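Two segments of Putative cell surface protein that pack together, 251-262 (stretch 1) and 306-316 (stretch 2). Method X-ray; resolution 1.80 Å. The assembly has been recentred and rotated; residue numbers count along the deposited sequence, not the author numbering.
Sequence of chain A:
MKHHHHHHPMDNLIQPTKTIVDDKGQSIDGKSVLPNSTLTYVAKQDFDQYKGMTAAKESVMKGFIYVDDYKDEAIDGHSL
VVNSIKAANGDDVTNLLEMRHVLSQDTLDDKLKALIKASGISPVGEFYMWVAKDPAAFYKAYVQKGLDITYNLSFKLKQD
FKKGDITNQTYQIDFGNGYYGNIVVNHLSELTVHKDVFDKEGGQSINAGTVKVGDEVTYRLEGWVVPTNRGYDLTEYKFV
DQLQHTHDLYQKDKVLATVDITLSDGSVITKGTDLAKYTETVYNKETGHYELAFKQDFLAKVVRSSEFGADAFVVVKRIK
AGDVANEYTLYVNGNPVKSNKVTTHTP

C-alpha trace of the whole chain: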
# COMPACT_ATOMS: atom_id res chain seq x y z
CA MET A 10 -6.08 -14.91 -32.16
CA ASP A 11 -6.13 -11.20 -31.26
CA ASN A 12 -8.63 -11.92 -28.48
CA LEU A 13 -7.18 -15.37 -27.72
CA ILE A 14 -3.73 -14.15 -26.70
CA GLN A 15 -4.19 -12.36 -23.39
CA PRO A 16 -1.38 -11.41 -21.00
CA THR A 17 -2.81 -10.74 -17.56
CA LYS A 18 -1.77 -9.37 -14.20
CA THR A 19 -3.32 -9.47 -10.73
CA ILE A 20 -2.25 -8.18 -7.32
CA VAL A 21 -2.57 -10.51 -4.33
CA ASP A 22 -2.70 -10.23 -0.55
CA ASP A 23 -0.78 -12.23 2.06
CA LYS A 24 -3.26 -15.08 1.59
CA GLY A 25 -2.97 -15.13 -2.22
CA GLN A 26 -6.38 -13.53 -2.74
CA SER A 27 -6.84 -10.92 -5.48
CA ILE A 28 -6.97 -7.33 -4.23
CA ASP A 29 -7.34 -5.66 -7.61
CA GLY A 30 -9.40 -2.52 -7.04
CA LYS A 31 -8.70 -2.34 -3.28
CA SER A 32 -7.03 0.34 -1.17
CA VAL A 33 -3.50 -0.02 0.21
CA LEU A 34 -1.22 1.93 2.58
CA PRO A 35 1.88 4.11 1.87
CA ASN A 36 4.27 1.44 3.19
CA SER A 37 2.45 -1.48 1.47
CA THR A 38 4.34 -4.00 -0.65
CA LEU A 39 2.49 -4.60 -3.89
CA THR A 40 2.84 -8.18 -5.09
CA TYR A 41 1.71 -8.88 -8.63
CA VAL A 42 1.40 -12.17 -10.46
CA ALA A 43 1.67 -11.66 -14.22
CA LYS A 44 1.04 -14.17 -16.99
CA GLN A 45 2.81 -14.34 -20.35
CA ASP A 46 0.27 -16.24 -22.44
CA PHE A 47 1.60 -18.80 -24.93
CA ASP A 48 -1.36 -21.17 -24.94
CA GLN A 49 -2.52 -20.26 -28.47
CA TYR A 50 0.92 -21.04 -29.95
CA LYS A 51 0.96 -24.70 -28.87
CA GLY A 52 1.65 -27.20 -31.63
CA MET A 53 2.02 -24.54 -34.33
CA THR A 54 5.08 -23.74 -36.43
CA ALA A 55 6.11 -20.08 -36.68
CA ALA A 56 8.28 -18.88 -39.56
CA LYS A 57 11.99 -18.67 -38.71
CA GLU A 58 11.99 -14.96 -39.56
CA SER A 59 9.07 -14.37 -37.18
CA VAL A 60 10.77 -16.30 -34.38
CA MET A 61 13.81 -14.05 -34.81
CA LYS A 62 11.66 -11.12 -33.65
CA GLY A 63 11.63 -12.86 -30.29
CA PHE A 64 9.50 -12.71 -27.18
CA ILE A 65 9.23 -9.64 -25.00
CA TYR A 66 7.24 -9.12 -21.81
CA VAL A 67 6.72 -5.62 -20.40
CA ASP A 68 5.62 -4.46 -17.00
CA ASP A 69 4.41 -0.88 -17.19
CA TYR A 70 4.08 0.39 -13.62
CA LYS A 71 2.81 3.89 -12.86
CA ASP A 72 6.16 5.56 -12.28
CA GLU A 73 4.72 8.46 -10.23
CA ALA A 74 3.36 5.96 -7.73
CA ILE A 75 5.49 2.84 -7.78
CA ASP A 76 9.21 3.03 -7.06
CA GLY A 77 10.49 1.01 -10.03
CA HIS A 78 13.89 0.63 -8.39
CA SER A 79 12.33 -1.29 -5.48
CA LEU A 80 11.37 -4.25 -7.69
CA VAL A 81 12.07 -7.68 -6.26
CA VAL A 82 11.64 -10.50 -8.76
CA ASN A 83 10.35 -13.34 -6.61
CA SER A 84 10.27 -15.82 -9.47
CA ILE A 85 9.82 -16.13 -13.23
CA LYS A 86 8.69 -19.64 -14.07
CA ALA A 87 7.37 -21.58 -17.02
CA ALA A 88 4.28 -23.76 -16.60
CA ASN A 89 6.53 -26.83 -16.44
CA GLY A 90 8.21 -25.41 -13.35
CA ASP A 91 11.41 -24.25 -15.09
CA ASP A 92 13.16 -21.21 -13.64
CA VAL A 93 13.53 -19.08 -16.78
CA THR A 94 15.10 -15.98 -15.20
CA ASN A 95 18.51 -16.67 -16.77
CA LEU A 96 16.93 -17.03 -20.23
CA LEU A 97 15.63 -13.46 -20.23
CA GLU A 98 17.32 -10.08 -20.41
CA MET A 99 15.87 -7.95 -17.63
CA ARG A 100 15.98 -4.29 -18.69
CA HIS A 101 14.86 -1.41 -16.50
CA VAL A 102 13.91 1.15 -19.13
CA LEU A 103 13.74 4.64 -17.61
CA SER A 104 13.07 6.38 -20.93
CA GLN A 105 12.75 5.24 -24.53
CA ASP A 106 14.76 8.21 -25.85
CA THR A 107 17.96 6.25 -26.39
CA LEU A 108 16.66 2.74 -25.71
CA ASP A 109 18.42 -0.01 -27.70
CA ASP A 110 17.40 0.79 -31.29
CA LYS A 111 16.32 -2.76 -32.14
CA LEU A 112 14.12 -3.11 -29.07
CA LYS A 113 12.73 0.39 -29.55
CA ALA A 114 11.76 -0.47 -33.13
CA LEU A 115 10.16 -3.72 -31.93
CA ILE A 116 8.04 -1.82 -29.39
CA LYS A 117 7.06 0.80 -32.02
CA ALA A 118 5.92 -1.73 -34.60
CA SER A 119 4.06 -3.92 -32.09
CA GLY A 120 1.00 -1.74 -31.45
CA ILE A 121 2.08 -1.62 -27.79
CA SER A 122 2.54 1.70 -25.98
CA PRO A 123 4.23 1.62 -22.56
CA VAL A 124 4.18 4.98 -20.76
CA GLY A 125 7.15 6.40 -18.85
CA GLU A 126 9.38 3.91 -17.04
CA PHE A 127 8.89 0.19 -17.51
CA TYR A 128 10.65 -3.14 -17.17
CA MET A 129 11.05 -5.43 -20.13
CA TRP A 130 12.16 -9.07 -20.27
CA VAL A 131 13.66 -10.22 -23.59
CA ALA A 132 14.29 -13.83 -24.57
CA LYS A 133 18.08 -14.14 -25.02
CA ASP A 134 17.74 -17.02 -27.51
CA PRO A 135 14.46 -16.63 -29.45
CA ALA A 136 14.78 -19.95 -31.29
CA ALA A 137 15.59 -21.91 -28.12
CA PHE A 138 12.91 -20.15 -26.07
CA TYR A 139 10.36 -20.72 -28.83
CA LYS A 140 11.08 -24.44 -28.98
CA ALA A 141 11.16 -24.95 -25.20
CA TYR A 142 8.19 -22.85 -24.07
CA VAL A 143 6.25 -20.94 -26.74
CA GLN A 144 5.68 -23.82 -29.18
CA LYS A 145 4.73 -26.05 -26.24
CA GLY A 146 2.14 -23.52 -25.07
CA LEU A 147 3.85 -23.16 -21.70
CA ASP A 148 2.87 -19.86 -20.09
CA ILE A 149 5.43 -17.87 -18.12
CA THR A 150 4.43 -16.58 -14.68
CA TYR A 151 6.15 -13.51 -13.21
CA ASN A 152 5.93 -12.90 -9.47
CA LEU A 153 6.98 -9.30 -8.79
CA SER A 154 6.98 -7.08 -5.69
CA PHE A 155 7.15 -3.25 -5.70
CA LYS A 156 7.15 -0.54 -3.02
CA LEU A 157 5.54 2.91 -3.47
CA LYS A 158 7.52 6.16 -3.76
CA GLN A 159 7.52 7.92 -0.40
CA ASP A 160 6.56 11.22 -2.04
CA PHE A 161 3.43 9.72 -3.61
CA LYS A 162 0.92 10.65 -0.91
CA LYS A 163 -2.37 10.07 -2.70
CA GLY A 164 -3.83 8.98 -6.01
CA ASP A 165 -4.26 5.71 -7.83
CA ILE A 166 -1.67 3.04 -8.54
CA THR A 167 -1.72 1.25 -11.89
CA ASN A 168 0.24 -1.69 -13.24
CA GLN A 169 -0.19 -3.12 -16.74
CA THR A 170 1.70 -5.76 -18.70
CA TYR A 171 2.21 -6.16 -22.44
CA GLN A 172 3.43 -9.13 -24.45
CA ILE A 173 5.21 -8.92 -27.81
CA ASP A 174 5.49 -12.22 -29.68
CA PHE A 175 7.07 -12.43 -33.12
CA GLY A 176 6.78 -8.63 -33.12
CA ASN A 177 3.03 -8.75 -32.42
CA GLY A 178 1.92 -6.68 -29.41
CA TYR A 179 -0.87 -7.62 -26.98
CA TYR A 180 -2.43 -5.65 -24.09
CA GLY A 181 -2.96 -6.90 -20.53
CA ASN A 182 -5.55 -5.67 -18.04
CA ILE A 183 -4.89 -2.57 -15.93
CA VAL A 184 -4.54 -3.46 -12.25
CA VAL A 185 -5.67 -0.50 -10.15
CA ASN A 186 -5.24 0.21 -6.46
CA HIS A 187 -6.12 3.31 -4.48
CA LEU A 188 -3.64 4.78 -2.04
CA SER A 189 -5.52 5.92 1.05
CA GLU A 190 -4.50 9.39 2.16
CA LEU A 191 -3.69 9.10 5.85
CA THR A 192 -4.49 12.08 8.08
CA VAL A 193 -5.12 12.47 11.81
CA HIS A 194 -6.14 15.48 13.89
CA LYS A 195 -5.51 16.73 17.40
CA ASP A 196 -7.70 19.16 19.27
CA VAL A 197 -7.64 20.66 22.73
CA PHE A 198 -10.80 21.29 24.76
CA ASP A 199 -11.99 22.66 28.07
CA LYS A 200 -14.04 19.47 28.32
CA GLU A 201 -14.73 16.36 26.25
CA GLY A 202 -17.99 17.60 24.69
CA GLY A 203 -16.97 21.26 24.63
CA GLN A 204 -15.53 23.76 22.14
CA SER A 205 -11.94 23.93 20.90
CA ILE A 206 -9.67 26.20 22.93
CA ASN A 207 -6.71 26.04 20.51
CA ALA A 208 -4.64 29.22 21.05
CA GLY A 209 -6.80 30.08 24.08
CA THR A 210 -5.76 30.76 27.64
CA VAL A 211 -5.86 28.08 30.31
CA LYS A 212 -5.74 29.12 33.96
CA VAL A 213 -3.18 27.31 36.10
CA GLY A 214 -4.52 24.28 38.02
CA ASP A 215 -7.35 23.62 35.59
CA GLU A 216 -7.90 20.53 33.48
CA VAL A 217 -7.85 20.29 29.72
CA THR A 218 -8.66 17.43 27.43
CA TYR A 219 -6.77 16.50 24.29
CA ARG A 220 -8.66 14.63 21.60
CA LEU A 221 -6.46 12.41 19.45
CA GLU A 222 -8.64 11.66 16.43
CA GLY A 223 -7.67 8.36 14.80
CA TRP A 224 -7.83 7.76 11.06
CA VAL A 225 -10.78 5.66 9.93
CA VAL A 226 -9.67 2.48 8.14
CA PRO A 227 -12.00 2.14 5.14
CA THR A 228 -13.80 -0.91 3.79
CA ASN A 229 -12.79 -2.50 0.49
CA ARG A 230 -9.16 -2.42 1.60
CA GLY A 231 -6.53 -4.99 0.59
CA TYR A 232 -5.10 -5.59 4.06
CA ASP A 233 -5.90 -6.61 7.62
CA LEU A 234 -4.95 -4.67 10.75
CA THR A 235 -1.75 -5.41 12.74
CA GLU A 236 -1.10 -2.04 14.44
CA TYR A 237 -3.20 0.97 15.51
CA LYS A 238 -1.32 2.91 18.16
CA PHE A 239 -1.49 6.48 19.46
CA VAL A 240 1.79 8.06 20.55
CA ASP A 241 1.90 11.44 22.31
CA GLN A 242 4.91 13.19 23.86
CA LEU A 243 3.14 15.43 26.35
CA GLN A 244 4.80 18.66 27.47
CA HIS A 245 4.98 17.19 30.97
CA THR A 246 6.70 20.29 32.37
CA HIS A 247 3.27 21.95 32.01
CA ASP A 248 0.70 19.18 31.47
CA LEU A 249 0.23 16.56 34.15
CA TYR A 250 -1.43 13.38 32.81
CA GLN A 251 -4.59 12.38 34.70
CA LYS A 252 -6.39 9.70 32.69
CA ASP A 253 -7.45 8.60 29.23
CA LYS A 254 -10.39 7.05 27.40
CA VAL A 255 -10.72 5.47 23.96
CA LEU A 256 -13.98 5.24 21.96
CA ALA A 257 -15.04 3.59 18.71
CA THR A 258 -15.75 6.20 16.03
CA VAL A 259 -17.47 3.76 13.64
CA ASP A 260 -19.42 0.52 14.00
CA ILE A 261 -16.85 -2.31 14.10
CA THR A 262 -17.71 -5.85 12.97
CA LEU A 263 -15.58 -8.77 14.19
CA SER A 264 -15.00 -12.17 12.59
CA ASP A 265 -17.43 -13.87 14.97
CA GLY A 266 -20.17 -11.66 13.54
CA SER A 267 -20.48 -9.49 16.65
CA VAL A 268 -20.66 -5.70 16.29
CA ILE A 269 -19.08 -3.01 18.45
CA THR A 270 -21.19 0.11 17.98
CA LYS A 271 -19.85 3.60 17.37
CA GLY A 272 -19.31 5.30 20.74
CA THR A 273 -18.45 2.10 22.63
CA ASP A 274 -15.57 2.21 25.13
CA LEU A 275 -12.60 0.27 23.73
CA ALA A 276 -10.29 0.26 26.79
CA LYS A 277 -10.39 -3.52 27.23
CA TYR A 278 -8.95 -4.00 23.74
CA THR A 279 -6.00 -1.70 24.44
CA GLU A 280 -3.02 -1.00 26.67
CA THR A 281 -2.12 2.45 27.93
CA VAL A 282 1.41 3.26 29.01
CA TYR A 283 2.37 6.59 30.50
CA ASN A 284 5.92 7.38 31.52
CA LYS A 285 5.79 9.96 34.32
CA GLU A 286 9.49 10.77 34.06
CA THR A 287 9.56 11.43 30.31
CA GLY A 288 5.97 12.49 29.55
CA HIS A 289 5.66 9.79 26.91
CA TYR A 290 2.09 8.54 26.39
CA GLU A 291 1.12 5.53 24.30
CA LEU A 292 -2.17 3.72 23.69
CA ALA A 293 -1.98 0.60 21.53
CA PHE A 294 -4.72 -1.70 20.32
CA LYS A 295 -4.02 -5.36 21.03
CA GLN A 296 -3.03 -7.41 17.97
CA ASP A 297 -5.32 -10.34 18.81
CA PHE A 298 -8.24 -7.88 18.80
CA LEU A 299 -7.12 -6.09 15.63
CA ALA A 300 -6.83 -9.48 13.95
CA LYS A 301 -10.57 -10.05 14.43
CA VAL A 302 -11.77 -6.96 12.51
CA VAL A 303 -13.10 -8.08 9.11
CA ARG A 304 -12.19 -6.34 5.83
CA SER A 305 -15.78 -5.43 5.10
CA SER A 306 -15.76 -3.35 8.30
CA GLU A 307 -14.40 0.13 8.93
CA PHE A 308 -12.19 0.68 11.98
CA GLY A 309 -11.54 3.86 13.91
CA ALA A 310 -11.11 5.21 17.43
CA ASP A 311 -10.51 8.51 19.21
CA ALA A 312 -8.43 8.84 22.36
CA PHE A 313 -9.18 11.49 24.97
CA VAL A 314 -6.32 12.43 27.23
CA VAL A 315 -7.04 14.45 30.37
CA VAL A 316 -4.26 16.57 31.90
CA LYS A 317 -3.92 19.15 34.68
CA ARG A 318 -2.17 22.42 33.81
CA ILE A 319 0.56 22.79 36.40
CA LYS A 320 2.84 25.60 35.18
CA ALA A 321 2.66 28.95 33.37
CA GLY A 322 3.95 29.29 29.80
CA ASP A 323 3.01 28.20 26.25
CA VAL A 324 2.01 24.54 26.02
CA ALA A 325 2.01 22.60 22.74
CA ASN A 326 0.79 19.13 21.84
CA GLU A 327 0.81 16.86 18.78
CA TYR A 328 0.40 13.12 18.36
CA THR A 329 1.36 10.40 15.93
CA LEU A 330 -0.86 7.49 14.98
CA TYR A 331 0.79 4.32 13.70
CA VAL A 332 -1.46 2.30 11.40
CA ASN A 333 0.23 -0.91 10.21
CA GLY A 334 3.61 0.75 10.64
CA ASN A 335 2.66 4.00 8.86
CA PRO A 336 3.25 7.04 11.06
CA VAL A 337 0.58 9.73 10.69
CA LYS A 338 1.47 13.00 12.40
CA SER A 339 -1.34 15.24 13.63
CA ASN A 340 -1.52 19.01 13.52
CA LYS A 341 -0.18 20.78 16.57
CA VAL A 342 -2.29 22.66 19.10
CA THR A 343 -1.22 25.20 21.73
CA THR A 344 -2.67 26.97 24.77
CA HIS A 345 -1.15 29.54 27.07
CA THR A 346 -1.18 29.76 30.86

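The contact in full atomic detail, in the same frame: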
# COMPACT_ATOMS: atom_id res chain seq x y z
N GLN A 251 -3.63 12.85 33.70
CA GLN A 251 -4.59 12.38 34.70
C GLN A 251 -5.16 11.02 34.31
O GLN A 251 -5.07 10.07 35.08
CB GLN A 251 -5.73 13.38 34.87
CG GLN A 251 -5.28 14.77 35.30
CD GLN A 251 -4.68 14.76 36.69
OE1 GLN A 251 -5.33 14.34 37.65
NE2 GLN A 251 -3.43 15.21 36.81
N LYS A 252 -5.73 10.93 33.12
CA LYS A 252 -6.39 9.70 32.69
C LYS A 252 -6.68 9.74 31.19
O LYS A 252 -6.60 10.79 30.56
CB LYS A 252 -7.70 9.52 33.46
CG LYS A 252 -8.84 10.38 32.93
CD LYS A 252 -10.16 10.00 33.59
CE LYS A 252 -11.33 10.20 32.64
NZ LYS A 252 -11.25 9.34 31.43
N ASP A 253 -7.02 8.59 30.61
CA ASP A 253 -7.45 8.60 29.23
C ASP A 253 -8.75 7.84 29.04
O ASP A 253 -9.32 7.28 30.00
CB ASP A 253 -6.37 8.07 28.29
CG ASP A 253 -6.09 6.59 28.49
OD1 ASP A 253 -6.68 5.97 29.40
OD2 ASP A 253 -5.26 6.03 27.74
N LYS A 254 -9.23 7.84 27.80
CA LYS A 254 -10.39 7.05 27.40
C LYS A 254 -10.25 6.82 25.91
O LYS A 254 -9.64 7.64 25.21
CB LYS A 254 -11.68 7.83 27.70
CG LYS A 254 -12.95 7.12 27.25
CD LYS A 254 -14.22 7.75 27.82
CE LYS A 254 -14.37 9.20 27.39
NZ LYS A 254 -15.70 9.77 27.82
N VAL A 255 -10.78 5.72 25.40
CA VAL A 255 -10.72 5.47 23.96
C VAL A 255 -12.08 4.94 23.47
O VAL A 255 -12.64 4.01 24.08
CB VAL A 255 -9.56 4.50 23.61
CG1 VAL A 255 -9.67 3.22 24.43
CG2 VAL A 255 -9.56 4.19 22.10
N LEU A 256 -12.63 5.56 22.43
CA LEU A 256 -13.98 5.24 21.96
C LEU A 256 -14.00 4.86 20.48
O LEU A 256 -13.27 5.44 19.68
CB LEU A 256 -14.91 6.44 22.15
CG LEU A 256 -15.01 7.01 23.56
CD1 LEU A 256 -15.89 8.26 23.57
CD2 LEU A 256 -15.55 5.95 24.49
N ALA A 257 -14.86 3.92 20.13
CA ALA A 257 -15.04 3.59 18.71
C ALA A 257 -15.67 4.78 18.00
O ALA A 257 -16.59 5.40 18.53
CB ALA A 257 -15.90 2.34 18.56
N THR A 258 -15.16 5.12 16.82
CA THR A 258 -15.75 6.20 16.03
C THR A 258 -16.57 5.71 14.83
O THR A 258 -17.14 6.52 14.10
CB THR A 258 -14.69 7.20 15.55
OG1 THR A 258 -13.59 6.49 14.97
CG2 THR A 258 -14.19 8.03 16.72
N VAL A 259 -16.61 4.40 14.64
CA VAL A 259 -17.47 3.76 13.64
C VAL A 259 -17.98 2.45 14.24
O VAL A 259 -17.42 1.98 15.22
CB VAL A 259 -16.70 3.38 12.35
CG1 VAL A 259 -16.20 4.63 11.62
CG2 VAL A 259 -15.55 2.43 12.67
N ASP A 260 -19.03 1.88 13.66
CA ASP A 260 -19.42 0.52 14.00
C ASP A 260 -18.35 -0.47 13.51
O ASP A 260 -17.93 -0.41 12.35
CB ASP A 260 -20.76 0.14 13.36
CG ASP A 260 -21.94 0.89 13.94
OD1 ASP A 260 -21.84 1.46 15.05
OD2 ASP A 260 -23.00 0.89 13.28
N ILE A 261 -17.92 -1.36 14.40
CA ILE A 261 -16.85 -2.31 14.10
C ILE A 261 -17.40 -3.74 14.13
O ILE A 261 -17.95 -4.18 15.14
CB ILE A 261 -15.69 -2.19 15.11
CG1 ILE A 261 -15.11 -0.77 15.10
CG2 ILE A 261 -14.58 -3.21 14.81
CD1 ILE A 261 -14.27 -0.44 16.32
N THR A 262 -17.24 -4.47 13.03
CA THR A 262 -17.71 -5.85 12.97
C THR A 262 -16.53 -6.80 13.09
O THR A 262 -15.52 -6.61 12.42
CB THR A 262 -18.50 -6.14 11.68
OG1 THR A 262 -19.66 -5.30 11.62
CG2 THR A 262 -18.93 -7.61 11.60
N SER A 306 -15.44 -4.29 7.22
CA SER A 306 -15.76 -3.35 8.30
C SER A 306 -14.77 -2.20 8.38
O SER A 306 -13.56 -2.41 8.25
CB SER A 306 -15.79 -4.06 9.66
OG SER A 306 -16.01 -3.12 10.72
N GLU A 307 -15.27 -1.00 8.61
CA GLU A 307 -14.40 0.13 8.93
C GLU A 307 -13.79 -0.07 10.31
O GLU A 307 -14.29 -0.88 11.09
CB GLU A 307 -15.17 1.45 8.91
CG GLU A 307 -15.69 1.84 7.54
CD GLU A 307 -16.19 3.28 7.49
OE1 GLU A 307 -16.82 3.72 8.47
OE2 GLU A 307 -15.93 3.98 6.48
N PHE A 308 -12.73 0.67 10.62
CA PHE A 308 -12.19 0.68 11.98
C PHE A 308 -11.68 2.07 12.32
O PHE A 308 -10.96 2.68 11.54
CB PHE A 308 -11.07 -0.36 12.16
CG PHE A 308 -10.50 -0.40 13.57
CD1 PHE A 308 -11.11 -1.14 14.57
CD2 PHE A 308 -9.36 0.33 13.89
CE1 PHE A 308 -10.60 -1.17 15.86
CE2 PHE A 308 -8.84 0.32 15.18
CZ PHE A 308 -9.47 -0.45 16.17
N GLY A 309 -12.07 2.58 13.48
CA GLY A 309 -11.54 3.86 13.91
C GLY A 309 -11.80 4.09 15.38
O GLY A 309 -12.79 3.58 15.93
N ALA A 310 -10.93 4.86 16.02
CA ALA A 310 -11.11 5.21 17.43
C ALA A 310 -10.51 6.57 17.71
O ALA A 310 -9.55 6.98 17.03
CB ALA A 310 -10.47 4.15 18.33
N ASP A 311 -11.08 7.27 18.69
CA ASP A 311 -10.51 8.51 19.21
C ASP A 311 -10.04 8.27 20.64
O ASP A 311 -10.72 7.57 21.41
CB ASP A 311 -11.54 9.63 19.25
CG ASP A 311 -11.87 10.18 17.88
OD1 ASP A 311 -11.21 9.77 16.89
OD2 ASP A 311 -12.80 11.01 17.80
N ALA A 312 -8.90 8.85 20.98
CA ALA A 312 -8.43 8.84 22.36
C ALA A 312 -8.63 10.21 22.98
O ALA A 312 -8.44 11.24 22.32
CB ALA A 312 -6.96 8.44 22.41
N PHE A 313 -9.05 10.23 24.24
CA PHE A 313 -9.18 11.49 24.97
C PHE A 313 -8.26 11.45 26.15
O PHE A 313 -8.40 10.58 27.02
CB PHE A 313 -10.62 11.71 25.45
CG PHE A 313 -11.60 11.86 24.33
CD1 PHE A 313 -12.12 10.75 23.70
CD2 PHE A 313 -11.97 13.12 23.88
CE1 PHE A 313 -13.02 10.88 22.65
CE2 PHE A 313 -12.87 13.26 22.85
CZ PHE A 313 -13.40 12.14 22.23
N VAL A 314 -7.35 12.41 26.20
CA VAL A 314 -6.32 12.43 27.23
C VAL A 314 -6.52 13.64 28.12
O VAL A 314 -6.50 14.78 27.64
CB VAL A 314 -4.91 12.46 26.59
CG1 VAL A 314 -3.84 12.61 27.65
CG2 VAL A 314 -4.68 11.20 25.77
N VAL A 315 -6.73 13.39 29.41
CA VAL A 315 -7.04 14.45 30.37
C VAL A 315 -5.79 14.81 31.15
O VAL A 315 -5.13 13.92 31.69
CB VAL A 315 -8.14 13.99 31.34
CG1 VAL A 315 -8.38 15.05 32.39
CG2 VAL A 315 -9.44 13.69 30.58
N VAL A 316 -5.44 16.10 31.17
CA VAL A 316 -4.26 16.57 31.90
C VAL A 316 -4.63 17.74 32.81
O VAL A 316 -5.65 18.40 32.62
CB VAL A 316 -3.11 17.01 30.94
CG1 VAL A 316 -2.80 15.91 29.92
CG2 VAL A 316 -3.47 18.31 30.21
O HOH W 1 -10.71 10.84 29.09
O HOH W 2 -11.78 8.48 14.48
O HOH W 3 -19.21 -2.89 10.51

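Strands 251-257 and 310-316 run antiparallel, and a ladder of backbone hydrogen bonds joins them. Reciprocal pairs mark its rungs: Phe313 N to Lys254 O (2.8 Å) is returned by Lys254 N to Phe313 O (3.0 Å), and Leu256 N to Asp311 O (3.0 Å) by Asp311 N to Leu256 O (3.0 Å). At the other end of the ladder Val315 N donates to Lys252 O (2.8 Å), but the return bond from Lys252 N to Val315 O is weak (3.4 Å); the same carbonyl, Val315 O, also accepts a shorter bond from Gln251 N (2.7 Å). Beyond the paired strands, Thr258 N still reaches Gly309 O (3.0 Å).

At the far end a side chain takes over from the backbone. Ser306 OG accepts from Thr262 N (2.9 Å) and donates to Glu307 O (2.8 Å), so its small hydroxyl ties the two stretches together while satisfying its own neighbour. Waters extend the polar contact: one links Lys252 NZ to Phe313 O, another Thr258 OG1 to Asp311 OD1.

Side chains alternate across the sheet. On one face, Leu256 CD1 lies 4.0 Å from Phe313 CE1, approaching the ring obliquely, while the aliphatic part of Lys252 covers Val315 (CG to CB, 4.0 Å). The long lysine thus supplies apolar contact near the backbone, while its amine folds back to a weak bond with Asp253 O (Lys252 NZ to Asp253 O, 3.2 Å) and to the bridging water. On the other face the small Ala310 and Ala312 are buried with Val255, whose CG2 meets Ala310 CB at 3.9 Å.

Past the first strand, at the start of the short strand 261-262, Ile261 turns its end inward, bringing CD1 to 3.7 Å from Phe308 CD1 in a buried apolar contact. Gly309, in an extended conformation just before the second strand, leaves room for Thr258: a CB there would fall 2.8 Å from Thr258 OG1, a clash. Together the stretches bury 955 Å².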